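Local structure of response regulator aspartate phosphatase H (Bacillus subtilis, 3Q15) at residues Y177-R180 with T181-L185; A207-E210 with L211-I215; N217-F220 with I221-L225. The protein acts as a phosphatase that dephosphorylates the sporulation phosphotransferase Spo0F, also regulates the competence response regulator ComA and takes part in separating sporulation and competence in time. All coordinates share one frame; numbering follows the deposited sequence.

Contact 1 (Y177-R180 with T181-L185). With SO4 (sulfate ion), chain F.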
ATOM      1  N   TYR A 177     -23.868  -7.194 -11.331  1.00 60.67           N
ATOM      2  CA  TYR A 177     -23.158  -6.065 -10.734  1.00 56.55           C
ATOM      3  C   TYR A 177     -22.417  -5.240 -11.784  1.00 53.91           C
ATOM      4  O   TYR A 177     -21.223  -4.970 -11.644  1.00 49.79           O
ATOM      5  CB  TYR A 177     -22.186  -6.551  -9.656  1.00 57.21           C
ATOM      6  CG  TYR A 177     -22.850  -6.890  -8.337  1.00 59.94           C
ATOM      7  CD1 TYR A 177     -23.448  -8.125  -8.134  1.00 63.47           C
ATOM      8  CD2 TYR A 177     -22.877  -5.972  -7.294  1.00 62.15           C
ATOM      9  CE1 TYR A 177     -24.056  -8.438  -6.932  1.00 65.86           C
ATOM     10  CE2 TYR A 177     -23.484  -6.275  -6.087  1.00 62.84           C
ATOM     11  CZ  TYR A 177     -24.071  -7.509  -5.911  1.00 65.77           C
ATOM     12  OH  TYR A 177     -24.675  -7.817  -4.715  1.00 68.58           O
ATOM     13  N   SER A 178     -23.133  -4.835 -12.829  1.00 56.54           N
ATOM     14  CA  SER A 178     -22.531  -4.088 -13.932  1.00 55.72           C
ATOM     15  C   SER A 178     -22.080  -2.695 -13.506  1.00 56.10           C
ATOM     16  O   SER A 178     -21.019  -2.225 -13.917  1.00 54.33           O
ATOM     17  CB  SER A 178     -23.501  -3.994 -15.115  1.00 58.45           C
ATOM     18  OG  SER A 178     -24.742  -3.435 -14.721  1.00 61.64           O
ATOM     19  N   ILE A 179     -22.888  -2.037 -12.682  1.00 57.89           N
ATOM     20  CA  ILE A 179     -22.546  -0.709 -12.181  1.00 54.39           C
ATOM     21  C   ILE A 179     -21.178  -0.705 -11.495  1.00 52.50           C
ATOM     22  O   ILE A 179     -20.316   0.116 -11.816  1.00 49.32           O
ATOM     23  CB  ILE A 179     -23.617  -0.179 -11.204  1.00 57.21           C
ATOM     24  CG1 ILE A 179     -24.945   0.032 -11.934  1.00 59.77           C
ATOM     25  CG2 ILE A 179     -23.153   1.112 -10.548  1.00 55.51           C
ATOM     26  CD1 ILE A 179     -24.838   0.935 -13.149  1.00 59.41           C
ATOM     27  N   ARG A 180     -20.985  -1.618 -10.548  1.00 54.46           N
ATOM     28  CA  ARG A 180     -19.709  -1.728  -9.847  1.00 50.75           C
ATOM     29  C   ARG A 180     -18.581  -2.063 -10.813  1.00 45.95           C
ATOM     30  O   ARG A 180     -17.435  -1.675 -10.595  1.00 46.73           O
ATOM     31  CB  ARG A 180     -19.776  -2.784  -8.739  1.00 49.84           C
ATOM     32  CG  ARG A 180     -20.308  -2.268  -7.406  1.00 49.36           C
ATOM     33  CD  ARG A 180     -19.333  -1.292  -6.762  1.00 50.17           C
ATOM     34  NE  ARG A 180     -19.694  -0.990  -5.379  1.00 52.80           N
ATOM     35  CZ  ARG A 180     -19.927   0.232  -4.909  1.00 53.26           C
ATOM     36  NH1 ARG A 180     -19.837   1.287  -5.709  1.00 50.80           N
ATOM     37  NH2 ARG A 180     -20.245   0.400  -3.633  1.00 52.03           N
ATOM     38  N   THR A 181     -18.913  -2.789 -11.875  1.00 46.43           N
ATOM     39  CA  THR A 181     -17.934  -3.185 -12.881  1.00 46.36           C
ATOM     40  C   THR A 181     -17.454  -1.965 -13.647  1.00 45.45           C
ATOM     41  O   THR A 181     -16.264  -1.802 -13.893  1.00 47.08           O
ATOM     42  CB  THR A 181     -18.539  -4.209 -13.872  1.00 51.22           C
ATOM     43  OG1 THR A 181     -18.905  -5.398 -13.163  1.00 49.80           O
ATOM     44  CG2 THR A 181     -17.539  -4.570 -14.959  1.00 52.30           C
ATOM     45  N   ILE A 182     -18.395  -1.105 -14.019  1.00 46.47           N
ATOM     46  CA  ILE A 182     -18.069   0.128 -14.717  1.00 46.75           C
ATOM     47  C   ILE A 182     -17.236   1.037 -13.822  1.00 49.08           C
ATOM     48  O   ILE A 182     -16.208   1.568 -14.248  1.00 45.87           O
ATOM     49  CB  ILE A 182     -19.337   0.862 -15.174  1.00 48.89           C
ATOM     50  CG1 ILE A 182     -20.058   0.043 -16.253  1.00 50.74           C
ATOM     51  CG2 ILE A 182     -18.990   2.247 -15.690  1.00 50.33           C
ATOM     52  CD1 ILE A 182     -21.399   0.599 -16.661  1.00 49.22           C
ATOM     53  N   GLN A 183     -17.679   1.201 -12.577  1.00 50.12           N
ATOM     54  CA  GLN A 183     -16.951   2.013 -11.605  1.00 48.10           C
ATOM     55  C   GLN A 183     -15.549   1.458 -11.383  1.00 46.58           C
ATOM     56  O   GLN A 183     -14.600   2.213 -11.190  1.00 49.62           O
ATOM     57  CB  GLN A 183     -17.703   2.076 -10.271  1.00 46.45           C
ATOM     58  CG  GLN A 183     -19.035   2.804 -10.330  1.00 45.77           C
ATOM     59  CD  GLN A 183     -19.887   2.568  -9.094  1.00 48.69           C
ATOM     60  OE1 GLN A 183     -19.968   1.450  -8.580  1.00 48.03           O
ATOM     61  NE2 GLN A 183     -20.524   3.625  -8.608  1.00 49.39           N
ATOM     62  N   SER A 184     -15.425   0.134 -11.409  1.00 45.07           N
ATOM     63  CA  SER A 184     -14.125  -0.510 -11.226  1.00 43.03           C
ATOM     64  C   SER A 184     -13.214  -0.239 -12.416  1.00 44.95           C
ATOM     65  O   SER A 184     -12.004  -0.062 -12.257  1.00 45.41           O
ATOM     66  CB  SER A 184     -14.283  -2.012 -11.001  1.00 40.71           C
ATOM     67  OG  SER A 184     -14.929  -2.272  -9.766  1.00 41.95           O
ATOM     68  N   LEU A 185     -13.801  -0.202 -13.605  1.00 44.35           N
ATOM     69  CA  LEU A 185     -13.051   0.118 -14.810  1.00 45.04           C
ATOM     70  C   LEU A 185     -12.560   1.560 -14.769  1.00 42.23           C
ATOM     71  O   LEU A 185     -11.422   1.846 -15.147  1.00 41.65           O
ATOM     72  CB  LEU A 185     -13.905  -0.132 -16.058  1.00 40.45           C
ATOM     73  CG  LEU A 185     -14.276  -1.600 -16.298  1.00 42.87           C
ATOM     74  CD1 LEU A 185     -15.345  -1.742 -17.377  1.00 46.47           C
ATOM     75  CD2 LEU A 185     -13.040  -2.414 -16.655  1.00 42.37           C
TER
HETATM   76  S   SO4 F 378     -21.130   4.081  -3.664  1.00103.43           S
HETATM   77  O1  SO4 F 378     -21.814   3.507  -4.820  1.00103.54           O
HETATM   78  O2  SO4 F 378     -21.825   5.295  -3.245  1.00104.53           O
HETATM   79  O3  SO4 F 378     -21.125   3.120  -2.565  1.00101.81           O
HETATM   80  O4  SO4 F 378     -19.757   4.412  -4.034  1.00102.51           O
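CG of Arg180 lies anti to its carbonyl carbon and the chain bends at chi2 (-68°), which brings the guanidinium to the amide of Gln183, a residue extended beyond CG. NH1 of Arg180 donates to OE1 of Gln183 at 2.9 Å. It approaches from above the amide's carbonyl plane, 37° out of it and so not on a lone pair, although the guanidinium and amide planes are only 24° apart. CG2 of Ile179 touches the same OE1 at 3.8 Å, adding an apolar neighbour to the acceptor. The guanidinium also grips a sulfate, probably from the crystallisation liquor, whose sulfur lies in plane at its edge: NH1 of Arg180 bonds O1 at 3.1 Å, and NH2 bonds O3 in a straighter bond of 3.1 Å. NH2 also forms a salt bridge with Glu142, and Phe145 makes a cation-pi contact with Arg180. A leucine in place of Arg180 would probably leave Glu142 without its ionic mate, the sulfate without this pair of donors and the Gln183 amide freer to turn.

Two backbone carbonyls each take a pair of donors from opposite faces of their planes. Tyr177 O receives Thr181 OG1 at 2.8 Å and Thr181 N at 3.2 Å; Arg180 O receives Ser184 OG at 2.7 Å and Ser184 N at 2.8 Å. Both hydroxyls, in buried residues, are thereby satisfied by their own helix. Tyr171 of helix 157-172 lies against Thr181 and Ser184, while Ile182 packs on Leu211 and Ala212 of helix 198-214. With Tyr177 at the N-cap position, these are the opening turns of helix 178-194, wedged between neighbouring helices as in the superhelical stack of a tetratricopeptide repeat (TPR) domain.

Contact 2 (A207-E210 with L211-I215)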
ATOM      1  N   ALA A 207     -14.281  -0.584 -22.575  1.00 43.54           N
ATOM      2  CA  ALA A 207     -15.091  -1.679 -22.049  1.00 41.81           C
ATOM      3  C   ALA A 207     -16.209  -1.121 -21.181  1.00 43.88           C
ATOM      4  O   ALA A 207     -17.337  -1.606 -21.213  1.00 44.07           O
ATOM      5  CB  ALA A 207     -14.231  -2.645 -21.249  1.00 40.18           C
ATOM      6  N   ALA A 208     -15.890  -0.089 -20.406  1.00 44.06           N
ATOM      7  CA  ALA A 208     -16.892   0.569 -19.578  1.00 44.61           C
ATOM      8  C   ALA A 208     -17.990   1.174 -20.446  1.00 45.33           C
ATOM      9  O   ALA A 208     -19.173   1.039 -20.144  1.00 47.17           O
ATOM     10  CB  ALA A 208     -16.252   1.637 -18.699  1.00 45.63           C
ATOM     11  N   LEU A 209     -17.594   1.841 -21.527  1.00 44.14           N
ATOM     12  CA  LEU A 209     -18.567   2.418 -22.445  1.00 47.24           C
ATOM     13  C   LEU A 209     -19.503   1.350 -23.008  1.00 46.94           C
ATOM     14  O   LEU A 209     -20.721   1.526 -23.016  1.00 50.39           O
ATOM     15  CB  LEU A 209     -17.876   3.162 -23.592  1.00 49.40           C
ATOM     16  CG  LEU A 209     -18.806   3.666 -24.705  1.00 54.03           C
ATOM     17  CD1 LEU A 209     -19.854   4.621 -24.149  1.00 55.03           C
ATOM     18  CD2 LEU A 209     -18.022   4.329 -25.831  1.00 53.83           C
ATOM     19  N   GLU A 210     -18.929   0.248 -23.482  1.00 67.81           N
ATOM     20  CA  GLU A 210     -19.719  -0.830 -24.074  1.00 71.20           C
ATOM     21  C   GLU A 210     -20.691  -1.427 -23.065  1.00 71.24           C
ATOM     22  O   GLU A 210     -21.856  -1.663 -23.377  1.00 73.56           O
ATOM     23  CB  GLU A 210     -18.816  -1.925 -24.653  1.00 72.79           C
ATOM     24  CG  GLU A 210     -18.600  -1.819 -26.156  1.00 83.15           C
ATOM     25  CD  GLU A 210     -18.399  -3.172 -26.821  1.00 89.70           C
ATOM     26  OE1 GLU A 210     -17.708  -4.035 -26.238  1.00 88.81           O
ATOM     27  OE2 GLU A 210     -18.942  -3.377 -27.928  1.00 97.14           O
ATOM     28  N   LEU A 211     -20.204  -1.669 -21.855  1.00 67.44           N
ATOM     29  CA  LEU A 211     -21.037  -2.232 -20.802  1.00 68.68           C
ATOM     30  C   LEU A 211     -22.180  -1.280 -20.458  1.00 67.17           C
ATOM     31  O   LEU A 211     -23.331  -1.697 -20.316  1.00 67.00           O
ATOM     32  CB  LEU A 211     -20.192  -2.523 -19.561  1.00 65.77           C
ATOM     33  CG  LEU A 211     -20.891  -3.246 -18.413  1.00 65.12           C
ATOM     34  CD1 LEU A 211     -21.495  -4.560 -18.892  1.00 67.83           C
ATOM     35  CD2 LEU A 211     -19.915  -3.479 -17.273  1.00 62.85           C
ATOM     36  N   ALA A 212     -21.851   0.005 -20.339  1.00 63.43           N
ATOM     37  CA  ALA A 212     -22.827   1.039 -20.006  1.00 58.77           C
ATOM     38  C   ALA A 212     -23.944   1.149 -21.040  1.00 63.58           C
ATOM     39  O   ALA A 212     -25.090   1.439 -20.699  1.00 63.16           O
ATOM     40  CB  ALA A 212     -22.133   2.385 -19.832  1.00 55.58           C
ATOM     41  N   MET A 213     -23.605   0.932 -22.308  1.00 67.52           N
ATOM     42  CA  MET A 213     -24.599   0.983 -23.377  1.00 70.58           C
ATOM     43  C   MET A 213     -25.490  -0.257 -23.388  1.00 72.90           C
ATOM     44  O   MET A 213     -26.671  -0.179 -23.729  1.00 74.22           O
ATOM     45  CB  MET A 213     -23.934   1.186 -24.741  1.00 72.92           C
ATOM     46  CG  MET A 213     -23.658   2.643 -25.076  1.00 69.20           C
ATOM     47  SD  MET A 213     -23.026   2.874 -26.746  1.00103.75           S
ATOM     48  CE  MET A 213     -23.143   4.653 -26.913  1.00101.25           C
ATOM     49  N   ASP A 214     -24.924  -1.399 -23.011  1.00 74.10           N
ATOM     50  CA  ASP A 214     -25.699  -2.629 -22.910  1.00 76.82           C
ATOM     51  C   ASP A 214     -26.803  -2.487 -21.864  1.00 77.71           C
ATOM     52  O   ASP A 214     -27.958  -2.814 -22.123  1.00 81.42           O
ATOM     53  CB  ASP A 214     -24.795  -3.819 -22.573  1.00 79.03           C
ATOM     54  CG  ASP A 214     -23.976  -4.289 -23.765  1.00 87.69           C
ATOM     55  OD1 ASP A 214     -22.749  -4.467 -23.611  1.00 89.66           O
ATOM     56  OD2 ASP A 214     -24.558  -4.488 -24.853  1.00 91.60           O
ATOM     57  N   ILE A 215     -26.447  -1.984 -20.684  1.00 78.85           N
ATOM     58  CA  ILE A 215     -27.419  -1.811 -19.609  1.00 79.49           C
ATOM     59  C   ILE A 215     -28.250  -0.546 -19.793  1.00 82.07           C
ATOM     60  O   ILE A 215     -29.056  -0.197 -18.931  1.00 84.35           O
ATOM     61  CB  ILE A 215     -26.741  -1.778 -18.226  1.00 74.03           C
ATOM     62  CG1 ILE A 215     -25.712  -0.648 -18.163  1.00 68.71           C
ATOM     63  CG2 ILE A 215     -26.090  -3.115 -17.919  1.00 76.15           C
ATOM     64  CD1 ILE A 215     -24.966  -0.587 -16.858  1.00 63.92           C
TER
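The backbone from Ala207 to Asp214 is regular alpha-helix: Leu211 N bonds Ala207 O at 2.9 Å (N-H...O 164°), Ala212 N bonds Ala208 O at 2.9 Å, and the same i to i+4 spacing continues to Asp214 N on Glu210 O at 3.1 Å. These are the last turns of helix 198-214, within the predicted third TPR motif, and its two sides serve different neighbours. Toward the end the pattern is less uniform, since Met213 N, besides its bond to Leu209 O, makes a weak second one to Glu210 O (N-H...O 122°).

Leu209 and Met213 form one apolar side, but they meet loosely, with CD1 of Leu209 4.3 Å from CE of Met213. Helix 218-235 packs on Leu209 through Ser224, Leu225 and Ile228, and touches the largely exposed Met213 through Ile221. Ala208 and Leu211 face helix 178-194 instead, where Leu185, Phe186 and Thr181 receive them. The small CB of Ala212 sits 3.3 Å from Ala208 O and is buried.

Glu210 and Asp214 belong to the exposed side. Their carboxylates do not meet, OE1 of Glu210 being 5.7 Å from OD1 of Asp214, a separation consistent with two like charges. The Asp214 carboxylate instead turns back along its own helix, where OD1 stops 3.0 Å from Glu210 O, an approach of two acceptors and no hydrogen bond.

Contact 3 (N217-F220 with I221-L225)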
ATOM      1  N   ASN A 217     -27.619   2.653 -19.531  1.00 60.26           N
ATOM      2  CA  ASN A 217     -27.487   3.662 -18.486  1.00 59.94           C
ATOM      3  C   ASN A 217     -26.889   4.940 -19.060  1.00 56.70           C
ATOM      4  O   ASN A 217     -25.690   5.007 -19.323  1.00 51.74           O
ATOM      5  CB  ASN A 217     -26.632   3.134 -17.331  1.00 59.67           C
ATOM      6  CG  ASN A 217     -26.607   4.077 -16.142  1.00 60.86           C
ATOM      7  OD1 ASN A 217     -26.305   5.263 -16.281  1.00 61.00           O
ATOM      8  ND2 ASN A 217     -26.938   3.555 -14.964  1.00 59.14           N
ATOM      9  N   ASP A 218     -27.731   5.949 -19.258  1.00 59.72           N
ATOM     10  CA  ASP A 218     -27.313   7.182 -19.921  1.00 62.04           C
ATOM     11  C   ASP A 218     -26.197   7.918 -19.181  1.00 60.88           C
ATOM     12  O   ASP A 218     -25.226   8.364 -19.794  1.00 58.37           O
ATOM     13  CB  ASP A 218     -28.508   8.111 -20.126  1.00 65.59           C
ATOM     14  CG  ASP A 218     -29.565   7.506 -21.027  1.00 68.64           C
ATOM     15  OD1 ASP A 218     -30.765   7.664 -20.721  1.00 72.49           O
ATOM     16  OD2 ASP A 218     -29.195   6.875 -22.042  1.00 67.79           O
ATOM     17  N   ARG A 219     -26.333   8.052 -17.867  1.00 61.28           N
ATOM     18  CA  ARG A 219     -25.314   8.754 -17.098  1.00 61.67           C
ATOM     19  C   ARG A 219     -23.938   8.140 -17.337  1.00 58.71           C
ATOM     20  O   ARG A 219     -22.981   8.852 -17.638  1.00 58.44           O
ATOM     21  CB  ARG A 219     -25.648   8.768 -15.605  1.00 63.49           C
ATOM     22  CG  ARG A 219     -24.543   9.365 -14.741  1.00 65.36           C
ATOM     23  CD  ARG A 219     -25.045   9.707 -13.347  1.00 69.18           C
ATOM     24  NE  ARG A 219     -26.080  10.734 -13.392  1.00 73.90           N
ATOM     25  CZ  ARG A 219     -25.840  12.041 -13.368  1.00 75.37           C
ATOM     26  NH1 ARG A 219     -24.593  12.489 -13.294  1.00 74.29           N
ATOM     27  NH2 ARG A 219     -26.849  12.902 -13.418  1.00 75.87           N
ATOM     28  N   PHE A 220     -23.844   6.819 -17.217  1.00 54.73           N
ATOM     29  CA  PHE A 220     -22.565   6.137 -17.385  1.00 53.15           C
ATOM     30  C   PHE A 220     -22.104   6.082 -18.838  1.00 52.17           C
ATOM     31  O   PHE A 220     -20.920   5.890 -19.112  1.00 48.86           O
ATOM     32  CB  PHE A 220     -22.605   4.738 -16.773  1.00 54.10           C
ATOM     33  CG  PHE A 220     -22.497   4.737 -15.279  1.00 58.07           C
ATOM     34  CD1 PHE A 220     -21.323   5.130 -14.658  1.00 56.65           C
ATOM     35  CD2 PHE A 220     -23.570   4.346 -14.494  1.00 62.65           C
ATOM     36  CE1 PHE A 220     -21.220   5.135 -13.278  1.00 59.17           C
ATOM     37  CE2 PHE A 220     -23.473   4.346 -13.116  1.00 63.72           C
ATOM     38  CZ  PHE A 220     -22.299   4.741 -12.506  1.00 61.65           C
ATOM     39  N   ILE A 221     -23.040   6.250 -19.765  1.00 53.71           N
ATOM     40  CA  ILE A 221     -22.686   6.379 -21.171  1.00 53.37           C
ATOM     41  C   ILE A 221     -22.009   7.728 -21.388  1.00 52.26           C
ATOM     42  O   ILE A 221     -20.964   7.818 -22.031  1.00 54.70           O
ATOM     43  CB  ILE A 221     -23.921   6.258 -22.092  1.00 51.58           C
ATOM     44  CG1 ILE A 221     -24.479   4.835 -22.054  1.00 51.63           C
ATOM     45  CG2 ILE A 221     -23.559   6.633 -23.519  1.00 47.69           C
ATOM     46  CD1 ILE A 221     -25.707   4.631 -22.921  1.00 49.47           C
ATOM     47  N   ALA A 222     -22.610   8.773 -20.831  1.00 52.07           N
ATOM     48  CA  ALA A 222     -22.054  10.116 -20.919  1.00 52.84           C
ATOM     49  C   ALA A 222     -20.704  10.204 -20.214  1.00 50.27           C
ATOM     50  O   ALA A 222     -19.754  10.783 -20.742  1.00 49.71           O
ATOM     51  CB  ALA A 222     -23.026  11.121 -20.329  1.00 56.30           C
ATOM     52  N   ILE A 223     -20.623   9.631 -19.017  1.00 50.12           N
ATOM     53  CA  ILE A 223     -19.388   9.674 -18.241  1.00 48.33           C
ATOM     54  C   ILE A 223     -18.273   8.900 -18.930  1.00 46.86           C
ATOM     55  O   ILE A 223     -17.133   9.362 -18.986  1.00 48.49           O
ATOM     56  CB  ILE A 223     -19.586   9.125 -16.813  1.00 51.71           C
ATOM     57  CG1 ILE A 223     -20.554  10.014 -16.029  1.00 53.00           C
ATOM     58  CG2 ILE A 223     -18.254   9.043 -16.089  1.00 52.76           C
ATOM     59  CD1 ILE A 223     -20.908   9.478 -14.655  1.00 52.78           C
ATOM     60  N   SER A 224     -18.608   7.725 -19.458  1.00 44.92           N
ATOM     61  CA  SER A 224     -17.639   6.906 -20.186  1.00 46.65           C
ATOM     62  C   SER A 224     -17.078   7.654 -21.387  1.00 44.64           C
ATOM     63  O   SER A 224     -15.871   7.626 -21.642  1.00 40.23           O
ATOM     64  CB  SER A 224     -18.277   5.594 -20.652  1.00 47.90           C
ATOM     65  OG  SER A 224     -18.714   4.817 -19.547  1.00 48.08           O
ATOM     66  N   LEU A 225     -17.965   8.314 -22.125  1.00 46.53           N
ATOM     67  CA  LEU A 225     -17.575   9.065 -23.313  1.00 46.88           C
ATOM     68  C   LEU A 225     -16.685  10.241 -22.929  1.00 48.06           C
ATOM     69  O   LEU A 225     -15.719  10.556 -23.622  1.00 47.41           O
ATOM     70  CB  LEU A 225     -18.818   9.556 -24.057  1.00 48.32           C
ATOM     71  CG  LEU A 225     -19.646   8.496 -24.788  1.00 48.64           C
ATOM     72  CD1 LEU A 225     -20.987   9.065 -25.229  1.00 50.21           C
ATOM     73  CD2 LEU A 225     -18.879   7.948 -25.988  1.00 47.50           C
TER
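Ile221 and Asn217 meet at the start of helix 218-235, which carries part of the predicted fourth TPR motif, and here packing is tight: CG1 of Ile221 presses to 3.0 Å from Asn217 O, the carbonyl that also accepts from Ile221 N. Two residues on, Ile223 repeats the pattern. Its CG1 lies 3.1 Å from Arg219 O, and its CD1 reaches CG of Arg219 at 3.6 Å. CG of Arg219 stands opposite the backbone N (chi1 174°), which sets that one methylene beside CD1 of Ile223 before the chain bends off. The Arg219 guanidinium goes elsewhere, to a salt bridge with Asp258. Ser224 completes the close side. Its N donates to Phe220 O at 3.0 Å, and its OG sits 2.5 Å from the same Phe220 O, a distance short enough to leave its exact length doubtful.

Other approaches are looser. CD1 of Phe220 comes only to 4.4 Å from CD1 of Ile223; the ring has closer neighbours in Ile179 and Ile182 of helix 178-194, while Ala212 lies near its CB. Asp218 makes the loosest approach, on a partly exposed side, with OD2 4.2 Å from CD1 of Ile221 and no more than a long, weak ion pair between OD1 and Lys255.

At the N-terminus, Asn217 is the N-cap. Its ND2 lies in plane at the edge of the Phe220 ring, while its OD1 accepts from Phe220 N at 3.1 Å. This capping bond is nearly straight (171° at the hydrogen), yet the donor stands above the plane of the Asn217 side-chain carbonyl.

Overall arrangement
The three contacts sit on consecutive helices: contact 1 opens helix 178-194, contact 2 closes helix 198-214 and contact 3 opens helix 218-235. Contact 2 lies closest to contact 3, their centres about 8 Å apart; Ala212 O and Asn217 N, 3.0 Å apart, probably hydrogen-bond across the short turn between them. Contact 1 lies about 10 Å from contact 2, centre to centre, and CG2 of Thr181 meets CD2 of Leu211 at 3.5 Å. Contacts 1 and 3, with centres about 12 Å apart, still touch through CD1 of Ile179 and CE2 of Phe220 (3.7 Å). Contact 1 holds the sulfate, and its Tyr177 side chain lies about 8 Å from a bound magnesium ion.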